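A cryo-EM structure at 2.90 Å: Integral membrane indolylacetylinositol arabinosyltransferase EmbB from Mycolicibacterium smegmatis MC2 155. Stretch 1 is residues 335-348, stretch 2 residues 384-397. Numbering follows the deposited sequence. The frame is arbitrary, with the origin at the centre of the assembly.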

ATOM      1  N   TRP B 335     -17.913  13.544  29.472  1.00 43.81           N
ATOM      2  CA  TRP B 335     -17.284  14.633  30.206  1.00 43.81           C
ATOM      3  C   TRP B 335     -15.863  14.923  29.744  1.00 43.81           C
ATOM      4  O   TRP B 335     -15.439  16.082  29.757  1.00 43.81           O
ATOM      5  CB  TRP B 335     -17.276  14.315  31.705  1.00 43.81           C
ATOM      6  CG  TRP B 335     -16.158  14.958  32.460  1.00 43.81           C
ATOM      7  CD1 TRP B 335     -15.001  14.366  32.870  1.00 43.81           C
ATOM      8  CD2 TRP B 335     -16.089  16.319  32.902  1.00 43.81           C
ATOM      9  NE1 TRP B 335     -14.216  15.272  33.536  1.00 43.81           N
ATOM     10  CE2 TRP B 335     -14.860  16.478  33.570  1.00 43.81           C
ATOM     11  CE3 TRP B 335     -16.946  17.417  32.795  1.00 43.81           C
ATOM     12  CZ2 TRP B 335     -14.468  17.690  34.127  1.00 43.81           C
ATOM     13  CZ3 TRP B 335     -16.554  18.618  33.351  1.00 43.81           C
ATOM     14  CH2 TRP B 335     -15.328  18.746  34.007  1.00 43.81           C
ATOM     15  N   ILE B 336     -15.122  13.902  29.322  1.00 44.89           N
ATOM     16  CA  ILE B 336     -13.710  14.049  28.993  1.00 44.89           C
ATOM     17  C   ILE B 336     -13.544  14.611  27.585  1.00 44.89           C
ATOM     18  O   ILE B 336     -12.419  14.803  27.111  1.00 44.89           O
ATOM     19  CB  ILE B 336     -12.982  12.700  29.151  1.00 44.89           C
ATOM     20  CG1 ILE B 336     -11.481  12.908  29.365  1.00 44.89           C
ATOM     21  CG2 ILE B 336     -13.246  11.801  27.954  1.00 44.89           C
ATOM     22  CD1 ILE B 336     -11.143  13.651  30.629  1.00 44.89           C
ATOM     23  N   ARG B 337     -14.657  14.897  26.911  1.00 44.46           N
ATOM     24  CA  ARG B 337     -14.634  15.355  25.526  1.00 44.46           C
ATOM     25  C   ARG B 337     -15.194  16.765  25.362  1.00 44.46           C
ATOM     26  O   ARG B 337     -15.638  17.126  24.269  1.00 44.46           O
ATOM     27  CB  ARG B 337     -15.403  14.377  24.639  1.00 44.46           C
ATOM     28  CG  ARG B 337     -14.563  13.231  24.111  1.00 44.46           C
ATOM     29  CD  ARG B 337     -15.426  12.101  23.581  1.00 44.46           C
ATOM     30  NE  ARG B 337     -16.555  12.584  22.793  1.00 44.46           N
ATOM     31  CZ  ARG B 337     -17.828  12.382  23.113  1.00 44.46           C
ATOM     32  NH1 ARG B 337     -18.137  11.706  24.209  1.00 44.46           N
ATOM     33  NH2 ARG B 337     -18.793  12.855  22.340  1.00 44.46           N
ATOM     34  N   LEU B 338     -15.173  17.570  26.418  1.00 46.28           N
ATOM     35  CA  LEU B 338     -15.722  18.924  26.382  1.00 46.28           C
ATOM     36  C   LEU B 338     -14.866  19.899  25.573  1.00 46.28           C
ATOM     37  O   LEU B 338     -15.423  20.703  24.808  1.00 46.28           O
ATOM     38  CB  LEU B 338     -15.910  19.449  27.807  1.00 46.28           C
ATOM     39  CG  LEU B 338     -17.267  19.178  28.454  1.00 46.28           C
ATOM     40  CD1 LEU B 338     -17.349  19.861  29.805  1.00 46.28           C
ATOM     41  CD2 LEU B 338     -18.392  19.642  27.550  1.00 46.28           C
ATOM     42  N   PRO B 339     -13.514  19.883  25.699  1.00 47.12           N
ATOM     43  CA  PRO B 339     -12.706  20.829  24.914  1.00 47.12           C
ATOM     44  C   PRO B 339     -12.761  20.588  23.413  1.00 47.12           C
ATOM     45  O   PRO B 339     -12.096  21.294  22.650  1.00 47.12           O
ATOM     46  CB  PRO B 339     -11.286  20.616  25.457  1.00 47.12           C
ATOM     47  CG  PRO B 339     -11.314  19.284  26.091  1.00 47.12           C
ATOM     48  CD  PRO B 339     -12.676  19.170  26.678  1.00 47.12           C
ATOM     49  N   ASP B 340     -13.536  19.601  22.973  1.00 49.52           N
ATOM     50  CA  ASP B 340     -13.790  19.400  21.555  1.00 49.52           C
ATOM     51  C   ASP B 340     -15.147  19.936  21.124  1.00 49.52           C
ATOM     52  O   ASP B 340     -15.401  20.047  19.921  1.00 49.52           O
ATOM     53  CB  ASP B 340     -13.682  17.913  21.201  1.00 49.52           C
ATOM     54  CG  ASP B 340     -12.246  17.464  21.032  1.00 49.52           C
ATOM     55  OD1 ASP B 340     -11.842  16.497  21.707  1.00 49.52           O
ATOM     56  OD2 ASP B 340     -11.519  18.079  20.226  1.00 49.52           O
ATOM     57  N   LEU B 341     -16.019  20.264  22.076  1.00 44.61           N
ATOM     58  CA  LEU B 341     -17.253  20.986  21.797  1.00 44.61           C
ATOM     59  C   LEU B 341     -17.067  22.487  21.971  1.00 44.61           C
ATOM     60  O   LEU B 341     -17.588  23.280  21.173  1.00 44.61           O
ATOM     61  CB  LEU B 341     -18.369  20.483  22.716  1.00 44.61           C
ATOM     62  CG  LEU B 341     -19.714  21.199  22.653  1.00 44.61           C
ATOM     63  CD1 LEU B 341     -20.462  20.819  21.391  1.00 44.61           C
ATOM     64  CD2 LEU B 341     -20.540  20.879  23.884  1.00 44.61           C
ATOM     65  N   ILE B 342     -16.315  22.887  23.000  1.00 44.77           N
ATOM     66  CA  ILE B 342     -16.018  24.303  23.190  1.00 44.77           C
ATOM     67  C   ILE B 342     -15.232  24.841  22.002  1.00 44.77           C
ATOM     68  O   ILE B 342     -15.498  25.944  21.505  1.00 44.77           O
ATOM     69  CB  ILE B 342     -15.268  24.514  24.517  1.00 44.77           C
ATOM     70  CG1 ILE B 342     -16.087  23.949  25.679  1.00 44.77           C
ATOM     71  CG2 ILE B 342     -14.976  25.986  24.736  1.00 44.77           C
ATOM     72  CD1 ILE B 342     -15.389  24.029  27.014  1.00 44.77           C
ATOM     73  N   CYS B 343     -14.267  24.059  21.512  1.00 45.70           N
ATOM     74  CA  CYS B 343     -13.497  24.481  20.349  1.00 45.70           C
ATOM     75  C   CYS B 343     -14.362  24.571  19.100  1.00 45.70           C
ATOM     76  O   CYS B 343     -14.172  25.479  18.289  1.00 45.70           O
ATOM     77  CB  CYS B 343     -12.327  23.526  20.115  1.00 45.70           C
ATOM     78  SG  CYS B 343     -10.924  23.790  21.223  1.00 45.70           S
ATOM     79  N   ALA B 344     -15.317  23.655  18.929  1.00 43.30           N
ATOM     80  CA  ALA B 344     -16.205  23.730  17.772  1.00 43.30           C
ATOM     81  C   ALA B 344     -17.060  24.989  17.817  1.00 43.30           C
ATOM     82  O   ALA B 344     -17.226  25.676  16.801  1.00 43.30           O
ATOM     83  CB  ALA B 344     -17.087  22.485  17.707  1.00 43.30           C
ATOM     84  N   LEU B 345     -17.606  25.309  18.993  1.00 43.03           N
ATOM     85  CA  LEU B 345     -18.389  26.534  19.126  1.00 43.03           C
ATOM     86  C   LEU B 345     -17.535  27.768  18.853  1.00 43.03           C
ATOM     87  O   LEU B 345     -17.989  28.718  18.202  1.00 43.03           O
ATOM     88  CB  LEU B 345     -19.018  26.611  20.515  1.00 43.03           C
ATOM     89  CG  LEU B 345     -20.036  25.520  20.854  1.00 43.03           C
ATOM     90  CD1 LEU B 345     -20.609  25.733  22.244  1.00 43.03           C
ATOM     91  CD2 LEU B 345     -21.142  25.483  19.817  1.00 43.03           C
ATOM     92  N   ILE B 346     -16.287  27.766  19.329  1.00 43.59           N
ATOM     93  CA  ILE B 346     -15.411  28.912  19.105  1.00 43.59           C
ATOM     94  C   ILE B 346     -15.085  29.065  17.624  1.00 43.59           C
ATOM     95  O   ILE B 346     -15.083  30.180  17.088  1.00 43.59           O
ATOM     96  CB  ILE B 346     -14.135  28.783  19.957  1.00 43.59           C
ATOM     97  CG1 ILE B 346     -14.444  29.065  21.426  1.00 43.59           C
ATOM     98  CG2 ILE B 346     -13.059  29.729  19.456  1.00 43.59           C
ATOM     99  CD1 ILE B 346     -13.248  28.926  22.333  1.00 43.59           C
ATOM    100  N   CYS B 347     -14.793  27.954  16.940  1.00 43.97           N
ATOM    101  CA  CYS B 347     -14.512  28.032  15.510  1.00 43.97           C
ATOM    102  C   CYS B 347     -15.720  28.523  14.729  1.00 43.97           C
ATOM    103  O   CYS B 347     -15.570  29.309  13.792  1.00 43.97           O
ATOM    104  CB  CYS B 347     -14.038  26.686  14.961  1.00 43.97           C
ATOM    105  SG  CYS B 347     -12.612  25.972  15.793  1.00 43.97           S
ATOM    106  N   TRP B 348     -16.927  28.080  15.093  1.00 40.48           N
ATOM    107  CA  TRP B 348     -18.097  28.596  14.388  1.00 40.48           C
ATOM    108  C   TRP B 348     -18.271  30.089  14.630  1.00 40.48           C
ATOM    109  O   TRP B 348     -18.526  30.848  13.690  1.00 40.48           O
ATOM    110  CB  TRP B 348     -19.366  27.849  14.793  1.00 40.48           C
ATOM    111  CG  TRP B 348     -20.605  28.485  14.218  1.00 40.48           C
ATOM    112  CD1 TRP B 348     -21.695  28.927  14.908  1.00 40.48           C
ATOM    113  CD2 TRP B 348     -20.868  28.767  12.835  1.00 40.48           C
ATOM    114  NE1 TRP B 348     -22.621  29.458  14.044  1.00 40.48           N
ATOM    115  CE2 TRP B 348     -22.136  29.371  12.766  1.00 40.48           C
ATOM    116  CE3 TRP B 348     -20.156  28.561  11.650  1.00 40.48           C
ATOM    117  CZ2 TRP B 348     -22.705  29.773  11.562  1.00 40.48           C
ATOM    118  CZ3 TRP B 348     -20.723  28.961  10.456  1.00 40.48           C
ATOM    119  CH2 TRP B 348     -21.984  29.558  10.421  1.00 40.48           C
ATOM    120  N   PHE B 384     -13.904  13.588  12.147  1.00 46.79           N
ATOM    121  CA  PHE B 384     -12.504  13.687  12.542  1.00 46.79           C
ATOM    122  C   PHE B 384     -12.310  14.186  13.965  1.00 46.79           C
ATOM    123  O   PHE B 384     -11.555  13.577  14.729  1.00 46.79           O
ATOM    124  CB  PHE B 384     -11.752  14.609  11.567  1.00 46.79           C
ATOM    125  CG  PHE B 384     -11.421  13.963  10.253  1.00 46.79           C
ATOM    126  CD1 PHE B 384     -10.495  12.940  10.183  1.00 46.79           C
ATOM    127  CD2 PHE B 384     -12.032  14.387   9.087  1.00 46.79           C
ATOM    128  CE1 PHE B 384     -10.190  12.349   8.976  1.00 46.79           C
ATOM    129  CE2 PHE B 384     -11.729  13.799   7.879  1.00 46.79           C
ATOM    130  CZ  PHE B 384     -10.806  12.779   7.824  1.00 46.79           C
ATOM    131  N   ASN B 385     -12.967  15.278  14.347  1.00 45.38           N
ATOM    132  CA  ASN B 385     -12.648  16.004  15.572  1.00 45.38           C
ATOM    133  C   ASN B 385     -13.693  15.801  16.667  1.00 45.38           C
ATOM    134  O   ASN B 385     -14.028  16.729  17.402  1.00 45.38           O
ATOM    135  CB  ASN B 385     -12.479  17.490  15.279  1.00 45.38           C
ATOM    136  CG  ASN B 385     -11.541  17.750  14.120  1.00 45.38           C
ATOM    137  OD1 ASN B 385     -10.717  16.907  13.778  1.00 45.38           O
ATOM    138  ND2 ASN B 385     -11.664  18.919  13.509  1.00 45.38           N
ATOM    139  N   ASN B 386     -14.219  14.585  16.793  1.00 47.95           N
ATOM    140  CA  ASN B 386     -15.173  14.272  17.848  1.00 47.95           C
ATOM    141  C   ASN B 386     -14.601  13.350  18.914  1.00 47.95           C
ATOM    142  O   ASN B 386     -15.302  13.028  19.877  1.00 47.95           O
ATOM    143  CB  ASN B 386     -16.439  13.649  17.251  1.00 47.95           C
ATOM    144  CG  ASN B 386     -17.623  13.729  18.190  1.00 47.95           C
ATOM    145  OD1 ASN B 386     -17.652  14.557  19.097  1.00 47.95           O
ATOM    146  ND2 ASN B 386     -18.603  12.862  17.981  1.00 47.95           N
ATOM    147  N   GLY B 387     -13.355  12.923  18.777  1.00 50.26           N
ATOM    148  CA  GLY B 387     -12.714  12.047  19.742  1.00 50.26           C
ATOM    149  C   GLY B 387     -11.842  12.815  20.711  1.00 50.26           C
ATOM    150  O   GLY B 387     -12.230  13.866  21.226  1.00 50.26           O
ATOM    151  N   LEU B 388     -10.650  12.279  20.966  1.00 51.00           N
ATOM    152  CA  LEU B 388      -9.669  12.939  21.814  1.00 51.00           C
ATOM    153  C   LEU B 388      -8.414  13.358  21.065  1.00 51.00           C
ATOM    154  O   LEU B 388      -7.535  13.984  21.668  1.00 51.00           O
ATOM    155  CB  LEU B 388      -9.281  12.032  22.989  1.00 51.00           C
ATOM    156  CG  LEU B 388     -10.322  11.904  24.102  1.00 51.00           C
ATOM    157  CD1 LEU B 388      -9.927  10.827  25.090  1.00 51.00           C
ATOM    158  CD2 LEU B 388     -10.504  13.233  24.807  1.00 51.00           C
ATOM    159  N   ARG B 389      -8.300  13.023  19.783  1.00 57.60           N
ATOM    160  CA  ARG B 389      -7.185  13.510  18.985  1.00 57.60           C
ATOM    161  C   ARG B 389      -7.201  15.036  18.955  1.00 57.60           C
ATOM    162  O   ARG B 389      -8.266  15.644  18.789  1.00 57.60           O
ATOM    163  CB  ARG B 389      -7.263  12.956  17.561  1.00 57.60           C
ATOM    164  CG  ARG B 389      -6.820  11.512  17.429  1.00 57.60           C
ATOM    165  CD  ARG B 389      -5.315  11.391  17.556  1.00 57.60           C
ATOM    166  NE  ARG B 389      -4.617  12.029  16.446  1.00 57.60           N
ATOM    167  CZ  ARG B 389      -4.025  11.369  15.458  1.00 57.60           C
ATOM    168  NH1 ARG B 389      -4.046  10.043  15.438  1.00 57.60           N
ATOM    169  NH2 ARG B 389      -3.413  12.031  14.487  1.00 57.60           N
ATOM    170  N   PRO B 390      -6.047  15.688  19.109  1.00 56.16           N
ATOM    171  CA  PRO B 390      -5.995  17.150  19.202  1.00 56.16           C
ATOM    172  C   PRO B 390      -5.912  17.847  17.845  1.00 56.16           C
ATOM    173  O   PRO B 390      -4.997  18.632  17.582  1.00 56.16           O
ATOM    174  CB  PRO B 390      -4.733  17.387  20.034  1.00 56.16           C
ATOM    175  CG  PRO B 390      -3.835  16.268  19.630  1.00 56.16           C
ATOM    176  CD  PRO B 390      -4.718  15.083  19.298  1.00 56.16           C
ATOM    177  N   GLU B 391      -6.873  17.564  16.968  1.00 55.11           N
ATOM    178  CA  GLU B 391      -6.943  18.250  15.685  1.00 55.11           C
ATOM    179  C   GLU B 391      -7.840  19.478  15.731  1.00 55.11           C
ATOM    180  O   GLU B 391      -7.522  20.496  15.104  1.00 55.11           O
ATOM    181  CB  GLU B 391      -7.444  17.295  14.599  1.00 55.11           C
ATOM    182  CG  GLU B 391      -6.697  15.975  14.538  1.00 55.11           C
ATOM    183  CD  GLU B 391      -5.259  16.136  14.093  1.00 55.11           C
ATOM    184  OE1 GLU B 391      -4.965  17.107  13.366  1.00 55.11           O
ATOM    185  OE2 GLU B 391      -4.419  15.290  14.469  1.00 55.11           O
ATOM    186  N   GLY B 392      -8.950  19.407  16.467  1.00 52.52           N
ATOM    187  CA  GLY B 392      -9.804  20.573  16.608  1.00 52.52           C
ATOM    188  C   GLY B 392      -9.115  21.706  17.341  1.00 52.52           C
ATOM    189  O   GLY B 392      -9.306  22.878  17.011  1.00 52.52           O
ATOM    190  N   GLN B 393      -8.291  21.373  18.336  1.00 52.11           N
ATOM    191  CA  GLN B 393      -7.551  22.402  19.057  1.00 52.11           C
ATOM    192  C   GLN B 393      -6.553  23.101  18.144  1.00 52.11           C
ATOM    193  O   GLN B 393      -6.409  24.329  18.197  1.00 52.11           O
ATOM    194  CB  GLN B 393      -6.838  21.788  20.260  1.00 52.11           C
ATOM    195  CG  GLN B 393      -7.743  21.508  21.446  1.00 52.11           C
ATOM    196  CD  GLN B 393      -8.598  20.272  21.247  1.00 52.11           C
ATOM    197  OE1 GLN B 393      -9.821  20.356  21.165  1.00 52.11           O
ATOM    198  NE2 GLN B 393      -7.954  19.115  21.169  1.00 52.11           N
ATOM    199  N   ILE B 394      -5.864  22.344  17.291  1.00 50.70           N
ATOM    200  CA  ILE B 394      -4.901  22.952  16.379  1.00 50.70           C
ATOM    201  C   ILE B 394      -5.614  23.791  15.327  1.00 50.70           C
ATOM    202  O   ILE B 394      -5.140  24.871  14.951  1.00 50.70           O
ATOM    203  CB  ILE B 394      -4.009  21.872  15.742  1.00 50.70           C
ATOM    204  CG1 ILE B 394      -3.186  21.165  16.819  1.00 50.70           C
ATOM    205  CG2 ILE B 394      -3.084  22.486  14.710  1.00 50.70           C
ATOM    206  CD1 ILE B 394      -2.393  19.994  16.306  1.00 50.70           C
ATOM    207  N   ALA B 395      -6.765  23.320  14.841  1.00 48.81           N
ATOM    208  CA  ALA B 395      -7.542  24.119  13.899  1.00 48.81           C
ATOM    209  C   ALA B 395      -8.002  25.427  14.535  1.00 48.81           C
ATOM    210  O   ALA B 395      -7.928  26.492  13.910  1.00 48.81           O
ATOM    211  CB  ALA B 395      -8.737  23.319  13.388  1.00 48.81           C
ATOM    212  N   THR B 396      -8.461  25.370  15.785  1.00 46.78           N
ATOM    213  CA  THR B 396      -8.892  26.584  16.466  1.00 46.78           C
ATOM    214  C   THR B 396      -7.726  27.529  16.718  1.00 46.78           C
ATOM    215  O   THR B 396      -7.883  28.748  16.598  1.00 46.78           O
ATOM    216  CB  THR B 396      -9.582  26.228  17.783  1.00 46.78           C
ATOM    217  OG1 THR B 396     -10.706  25.383  17.518  1.00 46.78           O
ATOM    218  CG2 THR B 396     -10.064  27.482  18.491  1.00 46.78           C
ATOM    219  N   GLY B 397      -6.548  26.994  17.041  1.00 46.68           N
ATOM    220  CA  GLY B 397      -5.387  27.851  17.219  1.00 46.68           C
ATOM    221  C   GLY B 397      -4.969  28.530  15.929  1.00 46.68           C
ATOM    222  O   GLY B 397      -4.665  29.728  15.909  1.00 46.68           O
TER

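The two stretches bury 599 Å² between them, in a contact that is mixed polar and apolar at the loop end and becomes a packing of the helical parts of the two stretches, whose axes approach to 9.4 Å and run in the same general direction at 28°. Phe384 lies out of reach, and the contact opens with Asn385, whose carbonyl O is 4.0 Å from Asp340 CB while its side-chain end leads away. Asn386 supplies the single hydrogen bond assigned across the stretches: Arg337 NE donates to the backbone O of Asn386 at 3.2 Å. The long arginine side chain, with chi1 m and chi2 t, starts sideways and brings its guanidinium close, so that the carbonyl meets it at its edge, near its plane.

Gly387 offers only backbone here. Its O lies 3.8 Å from Arg337 CG and 2.7 Å from Asp340 OD1; both oxygens of the latter pair are acceptors, so their proximity is not a hydrogen bond. Leu388 adds an apolar contact. Its side chain (m, t) carries CD2 to 3.4 Å from Ile336 O, 4.4 Å from Ile336 CG2 and 4.1 Å from Arg337 CG, touching the arginine at CG.

Arg389 and Pro390 point away; Arg389 NH2 instead forms a salt bridge with Glu391 OE2 at 3.4 Å, a weak hydrogen bond within the stretch. At Gly392 a CB would point toward stretch 1, about 3.6 Å from Asp340 OD2, and its absence leaves room beside the buried carboxylate. The CA-to-CB bond of Gln393 is sideways, but the end of its side chain comes near Pro339, Asp340 and Cys343, a largely polar setting that suits an amide. One helical turn beyond Gly392, Thr396 points toward stretch 1, where it meets Cys343 and Ile346. Its compact side chain fits between the helices, with CG2 3.9 Å from Ile346 CG2.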